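Local coordinates for small S protein (Podospora anserina, PDB 2WVO) that controls heterokaryon incompatibility in this fungus, its globular domain inhibiting its own prion domain and being essential for the cell death triggered by the incompatible [het-s] prion, at residues F18-A23 with A143-W148; A48-S53 with R127-L132. All coordinates share one frame; numbering follows the deposited sequence.

Contact 1. Residues F18-A23 with A143-W148; sequences FNNCVA and AKKTAW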
loop_
_atom_site.group_PDB
_atom_site.type_symbol
_atom_site.label_atom_id
_atom_site.label_comp_id
_atom_site.label_asym_id
_atom_site.label_seq_id
_atom_site.Cartn_x
_atom_site.Cartn_y
_atom_site.Cartn_z
ATOM N N PHE A 18 -3.715 -17.413 3.767
ATOM C CA PHE A 18 -2.673 -17.772 2.810
ATOM C C PHE A 18 -3.232 -18.357 1.516
ATOM O O PHE A 18 -2.814 -17.969 0.421
ATOM C CB PHE A 18 -1.689 -18.767 3.469
ATOM C CG PHE A 18 -0.733 -19.424 2.498
ATOM C CD1 PHE A 18 0.453 -18.798 2.137
ATOM C CD2 PHE A 18 -1.035 -20.661 1.931
ATOM C CE1 PHE A 18 1.311 -19.386 1.229
ATOM C CE2 PHE A 18 -0.182 -21.251 1.030
ATOM C CZ PHE A 18 0.997 -20.607 0.678
ATOM N N ASN A 19 -4.154 -19.306 1.638
ATOM C CA ASN A 19 -4.768 -19.943 0.482
ATOM C C ASN A 19 -5.604 -18.976 -0.347
ATOM O O ASN A 19 -5.651 -19.082 -1.574
ATOM C CB ASN A 19 -5.618 -21.150 0.906
ATOM C CG ASN A 19 -4.778 -22.326 1.376
ATOM O OD1 ASN A 19 -3.610 -22.495 0.987
ATOM N ND2 ASN A 19 -5.375 -23.157 2.198
ATOM N N ASN A 20 -6.266 -18.042 0.323
ATOM C CA ASN A 20 -6.895 -16.918 -0.364
ATOM C C ASN A 20 -5.918 -15.964 -1.070
ATOM O O ASN A 20 -6.191 -15.546 -2.177
ATOM C CB ASN A 20 -7.818 -16.165 0.587
ATOM C CG ASN A 20 -9.163 -16.848 0.737
ATOM O OD1 ASN A 20 -10.028 -16.760 -0.158
ATOM N ND2 ASN A 20 -9.358 -17.536 1.869
ATOM N N CYS A 21 -4.794 -15.628 -0.435
ATOM C CA CYS A 21 -3.699 -14.870 -1.076
ATOM C C CYS A 21 -3.247 -15.451 -2.418
ATOM O O CYS A 21 -3.106 -14.738 -3.412
ATOM C CB CYS A 21 -2.468 -14.815 -0.164
ATOM S SG CYS A 21 -2.596 -13.688 1.196
ATOM N N VAL A 22 -2.997 -16.750 -2.422
ATOM C CA VAL A 22 -2.531 -17.447 -3.614
ATOM C C VAL A 22 -3.601 -17.420 -4.715
ATOM O O VAL A 22 -3.299 -17.166 -5.882
ATOM C CB VAL A 22 -2.090 -18.908 -3.278
ATOM C CG1 VAL A 22 -1.720 -19.671 -4.552
ATOM C CG2 VAL A 22 -0.912 -18.900 -2.299
ATOM N N ALA A 23 -4.847 -17.655 -4.329
ATOM C CA ALA A 23 -5.951 -17.704 -5.275
ATOM C C ALA A 23 -6.261 -16.330 -5.904
ATOM O O ALA A 23 -6.812 -16.266 -7.001
ATOM C CB ALA A 23 -7.193 -18.301 -4.604
ATOM N N ALA A 143 -14.459 -20.353 -2.654
ATOM C CA ALA A 143 -15.390 -19.806 -3.634
ATOM C C ALA A 143 -14.617 -19.073 -4.735
ATOM O O ALA A 143 -13.539 -18.520 -4.486
ATOM C CB ALA A 143 -16.375 -18.860 -2.952
ATOM N N LYS A 144 -15.166 -19.080 -5.945
ATOM C CA LYS A 144 -14.520 -18.440 -7.091
ATOM C C LYS A 144 -14.453 -16.917 -6.924
ATOM O O LYS A 144 -15.362 -16.292 -6.364
ATOM C CB LYS A 144 -15.245 -18.809 -8.389
ATOM C CG LYS A 144 -14.437 -18.558 -9.658
ATOM C CD LYS A 144 -15.137 -19.136 -10.879
ATOM C CE LYS A 144 -14.418 -18.770 -12.169
ATOM N NZ LYS A 144 -15.012 -19.486 -13.341
ATOM N N LYS A 145 -13.356 -16.336 -7.397
ATOM C CA LYS A 145 -13.158 -14.890 -7.360
ATOM C C LYS A 145 -13.447 -14.293 -8.740
ATOM O O LYS A 145 -13.497 -15.017 -9.741
ATOM C CB LYS A 145 -11.735 -14.571 -6.905
ATOM C CG LYS A 145 -11.486 -14.865 -5.438
ATOM C CD LYS A 145 -10.087 -15.409 -5.197
ATOM C CE LYS A 145 -9.598 -15.119 -3.782
ATOM N NZ LYS A 145 -10.517 -15.571 -2.704
ATOM N N THR A 146 -13.640 -12.978 -8.793
ATOM C CA THR A 146 -13.989 -12.309 -10.049
ATOM C C THR A 146 -12.780 -11.633 -10.727
ATOM O O THR A 146 -11.892 -11.085 -10.061
ATOM C CB THR A 146 -15.156 -11.301 -9.864
ATOM O OG1 THR A 146 -14.702 -10.181 -9.101
ATOM C CG2 THR A 146 -16.330 -11.955 -9.129
ATOM N N ALA A 147 -12.766 -11.692 -12.055
ATOM C CA ALA A 147 -11.694 -11.119 -12.857
ATOM C C ALA A 147 -11.624 -9.600 -12.745
ATOM O O ALA A 147 -12.645 -8.923 -12.654
ATOM C CB ALA A 147 -11.832 -11.543 -14.318
ATOM N N TRP A 148 -10.403 -9.083 -12.742
ATOM C CA TRP A 148 -10.149 -7.646 -12.739
ATOM C C TRP A 148 -8.772 -7.419 -13.368
ATOM O O TRP A 148 -7.953 -8.342 -13.441
ATOM C CB TRP A 148 -10.228 -7.068 -11.311
ATOM C CG TRP A 148 -9.184 -7.628 -10.417
ATOM C CD1 TRP A 148 -9.208 -8.842 -9.768
ATOM C CD2 TRP A 148 -7.933 -7.024 -10.097
ATOM N NE1 TRP A 148 -8.048 -9.019 -9.061
ATOM C CE2 TRP A 148 -7.246 -7.919 -9.241
ATOM C CE3 TRP A 148 -7.319 -5.813 -10.453
ATOM C CZ2 TRP A 148 -5.979 -7.636 -8.725
ATOM C CZ3 TRP A 148 -6.069 -5.538 -9.954
ATOM C CH2 TRP A 148 -5.408 -6.445 -9.086
#
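Lys145 stretches from the loop 143-148 to the end of helix 14-23 and meets it at two residues one helical turn apart, Asn20 and Ala23. The polar part of the contact is a single hydrogen bond, from Lys145 NZ to Asn20 OD1 at 2.9 Å. The ammonium lies in the plane of the amide, on a lone pair of the oxygen, with a C=O...N angle of 142°. The two side chains cross at about a right angle, and the ammonium end of Lys145 does the touching. The other end of that amide is also tied down: Asn20 ND2 bonds to the carbonyl of Gly16, one turn earlier in the same helix, which fixes the rotation of the group and presents OD1 to the lysine. Asn20 is buried, and Ile7 of helix 3-9 touches both it and Lys145. This is how the last turn of an N-terminal helix of the mostly helical HeLo domain is joined to the irregular segment that leads into strand 148-150. At the far end of that segment, the backbone of Trp148 bonds to Tyr27 and Gln29, pairing the strand in parallel with strand 28-30. The apolar part belongs to the methylenes of Lys145. Its chain is bent at chi2 (143°) and again at chi4 (54°), which lays CD and CE along the helix end before the tip turns to Asn20. Lys145 CE lies 4.1 Å from the methyl CB of Ala23, and Lys145 CD sits 3.8 Å from Ala23 O, the carbonyl of the helix's last residue. Lys145 CE also comes within 3.8 Å of Asn20 O. Carbonyl oxygens gather at this C-terminal end, and the positive charge of Lys145 probably gains from their partial negative charge.

Contact 2. Residues A48-S53 with R127-L132; sequences AKVRLS and RRLKDL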
loop_
_atom_site.group_PDB
_atom_site.type_symbol
_atom_site.label_atom_id
_atom_site.label_comp_id
_atom_site.label_asym_id
_atom_site.label_seq_id
_atom_site.Cartn_x
_atom_site.Cartn_y
_atom_site.Cartn_z
ATOM N N ALA A 48 5.745 -14.277 -8.121
ATOM C CA ALA A 48 5.273 -13.809 -6.815
ATOM C C ALA A 48 4.354 -14.842 -6.179
ATOM O O ALA A 48 4.449 -15.108 -4.979
ATOM C CB ALA A 48 4.555 -12.444 -6.951
ATOM N N LYS A 49 3.483 -15.430 -6.996
ATOM C CA LYS A 49 2.611 -16.530 -6.586
ATOM C C LYS A 49 3.393 -17.787 -6.169
ATOM O O LYS A 49 3.130 -18.367 -5.103
ATOM C CB LYS A 49 1.636 -16.858 -7.718
ATOM C CG LYS A 49 0.490 -17.775 -7.331
ATOM C CD LYS A 49 -0.301 -18.154 -8.578
ATOM C CE LYS A 49 -1.584 -18.875 -8.232
ATOM N NZ LYS A 49 -2.467 -18.996 -9.430
ATOM N N VAL A 50 4.334 -18.211 -7.017
ATOM C CA VAL A 50 5.187 -19.378 -6.747
ATOM C C VAL A 50 5.943 -19.235 -5.427
ATOM O O VAL A 50 6.079 -20.180 -4.659
ATOM C CB VAL A 50 6.217 -19.612 -7.903
ATOM C CG1 VAL A 50 7.343 -20.551 -7.460
ATOM C CG2 VAL A 50 5.524 -20.141 -9.145
ATOM N N ARG A 51 6.450 -18.032 -5.208
ATOM C CA ARG A 51 7.158 -17.626 -4.013
ATOM C C ARG A 51 6.306 -17.886 -2.755
ATOM O O ARG A 51 6.753 -18.475 -1.773
ATOM C CB ARG A 51 7.411 -16.135 -4.208
ATOM C CG ARG A 51 8.446 -15.479 -3.370
ATOM C CD ARG A 51 9.899 -15.841 -3.698
ATOM N NE ARG A 51 10.557 -15.838 -2.397
ATOM C CZ ARG A 51 10.996 -14.746 -1.779
ATOM N NH1 ARG A 51 10.933 -13.563 -2.373
ATOM N NH2 ARG A 51 11.525 -14.848 -0.572
ATOM N N LEU A 52 5.066 -17.431 -2.808
ATOM C CA LEU A 52 4.082 -17.637 -1.754
ATOM C C LEU A 52 3.820 -19.141 -1.570
ATOM O O LEU A 52 3.872 -19.650 -0.449
ATOM C CB LEU A 52 2.809 -16.881 -2.132
ATOM C CG LEU A 52 1.912 -16.076 -1.189
ATOM C CD1 LEU A 52 2.619 -15.514 0.061
ATOM C CD2 LEU A 52 1.211 -14.962 -2.008
ATOM N N SER A 53 3.583 -19.848 -2.675
ATOM C CA SER A 53 3.349 -21.289 -2.635
ATOM C C SER A 53 4.539 -22.061 -2.067
ATOM O O SER A 53 4.350 -23.038 -1.343
ATOM C CB SER A 53 2.960 -21.839 -4.014
ATOM O OG SER A 53 4.107 -22.134 -4.802
ATOM N N ARG A 127 2.475 -21.506 -18.172
ATOM C CA ARG A 127 1.755 -22.761 -17.934
ATOM C C ARG A 127 2.462 -23.576 -16.853
ATOM O O ARG A 127 1.819 -24.105 -15.953
ATOM C CB ARG A 127 1.648 -23.573 -19.234
ATOM C CG ARG A 127 0.576 -24.665 -19.224
ATOM C CD ARG A 127 0.642 -25.574 -20.472
ATOM N NE ARG A 127 0.738 -24.815 -21.726
ATOM C CZ ARG A 127 -0.279 -24.206 -22.336
ATOM N NH1 ARG A 127 -1.506 -24.252 -21.824
ATOM N NH2 ARG A 127 -0.064 -23.543 -23.468
ATOM N N ARG A 128 3.789 -23.646 -16.944
ATOM C CA ARG A 128 4.624 -24.382 -15.997
ATOM C C ARG A 128 4.581 -23.799 -14.580
ATOM O O ARG A 128 4.538 -24.548 -13.604
ATOM C CB ARG A 128 6.065 -24.468 -16.530
ATOM C CG ARG A 128 7.085 -25.111 -15.606
ATOM C CD ARG A 128 8.437 -25.223 -16.289
ATOM N NE ARG A 128 8.622 -26.514 -16.960
ATOM C CZ ARG A 128 8.372 -26.740 -18.248
ATOM N NH1 ARG A 128 7.918 -25.761 -19.026
ATOM N NH2 ARG A 128 8.567 -27.948 -18.758
ATOM N N LEU A 129 4.595 -22.472 -14.478
ATOM C CA LEU A 129 4.496 -21.784 -13.188
ATOM C C LEU A 129 3.098 -21.894 -12.552
ATOM O O LEU A 129 2.985 -22.090 -11.338
ATOM C CB LEU A 129 4.944 -20.320 -13.314
ATOM C CG LEU A 129 6.385 -19.924 -12.920
ATOM C CD1 LEU A 129 7.400 -21.040 -13.078
ATOM C CD2 LEU A 129 6.850 -18.678 -13.665
ATOM N N LYS A 130 2.048 -21.765 -13.368
ATOM C CA LYS A 130 0.665 -21.976 -12.912
ATOM C C LYS A 130 0.448 -23.403 -12.387
ATOM O O LYS A 130 -0.056 -23.578 -11.278
ATOM C CB LYS A 130 -0.357 -21.637 -14.019
ATOM C CG LYS A 130 -1.081 -20.275 -13.869
ATOM C CD LYS A 130 -2.278 -20.168 -14.840
ATOM C CE LYS A 130 -3.527 -19.550 -14.200
ATOM N NZ LYS A 130 -3.492 -18.036 -14.001
ATOM N N ASP A 131 0.840 -24.407 -13.182
ATOM C CA ASP A 131 0.685 -25.836 -12.823
ATOM C C ASP A 131 1.437 -26.235 -11.553
ATOM O O ASP A 131 0.932 -27.001 -10.734
ATOM C CB ASP A 131 1.123 -26.745 -13.979
ATOM C CG ASP A 131 0.170 -26.700 -15.161
ATOM O OD1 ASP A 131 0.397 -27.458 -16.130
ATOM O OD2 ASP A 131 -0.800 -25.911 -15.135
ATOM N N LEU A 132 2.649 -25.713 -11.418
ATOM C CA LEU A 132 3.484 -25.894 -10.237
ATOM C C LEU A 132 2.783 -25.496 -8.920
ATOM O O LEU A 132 2.831 -26.249 -7.948
ATOM C CB LEU A 132 4.786 -25.116 -10.441
ATOM C CG LEU A 132 5.885 -24.916 -9.400
ATOM C CD1 LEU A 132 6.510 -26.246 -8.973
ATOM C CD2 LEU A 132 6.939 -24.016 -10.038
HETATM O O HOH W 1 -2.164 -17.391 -11.621
HETATM O O HOH W 2 -1.963 -21.992 -10.381
#
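Val50 of helix 38-59 packs against Leu129 and Leu132 of helix 120-136, and one methyl does the touching. CG2 of Val50 lies 3.9 Å from CG of Leu129, the branch point, and 4.2 Å from CD2 of Leu132; the side chains of Val50 and Leu129 cross at about a right angle. It lands there because CG2 stands anti to the carbonyl carbon, while CG1 takes the position anti to the backbone N (chi1 164°). The backbones come close here, with 6.9 Å between the CA atoms of Val50 and Leu129, and Val133, next on helix 120-136, packs on Lys49, Val50 and Ser53. Beside this apolar patch the helices are joined through water. Lys49, its chain fully extended, donates from NZ to two waters: one at 2.7 Å from Lys49 NZ also accepts from Lys130 NZ, and the other, farther from Lys49, donates to Lys130 O at 2.6 Å. The two ammonium nitrogens, Lys49 NZ and Lys130 NZ, stay 4.8 Å apart; a salt bridge from Glu26 to Lys49 probably offsets part of the like charge. Farther out, Ser53 OG turns back on its own helix and donates to Val50 O at 2.8 Å, and Arg136 bonds to the same hydroxyl. On the other side of helix 38-59, Arg51 forms salt bridges with Asp168 and Glu171 of helix 153-172. The two waters mark the edge of the apolar patch; aliphatic side chains packed between neighbouring helices are characteristic of a helical-bundle core, here that of the HeLo domain.

How the contacts relate
From the N terminus, the chain first supplies helix 14-23, half of contact 1, passes through strand 28-30, and then builds helix 38-59, half of contact 2. Helix 75-104 follows before helix 120-136 returns to close contact 2, the shorter loop. The chain then runs into 143-148 and closes contact 1, so the second loop lies wholly within the first, without crossing. The centres are about 14 Å apart, and the two sites share an interface: Phe18, Cys21 and Val22 pack against Leu52, and Val22 also against Lys49. Helix 38-59 therefore stands between helix 14-23 and helix 120-136, touching both.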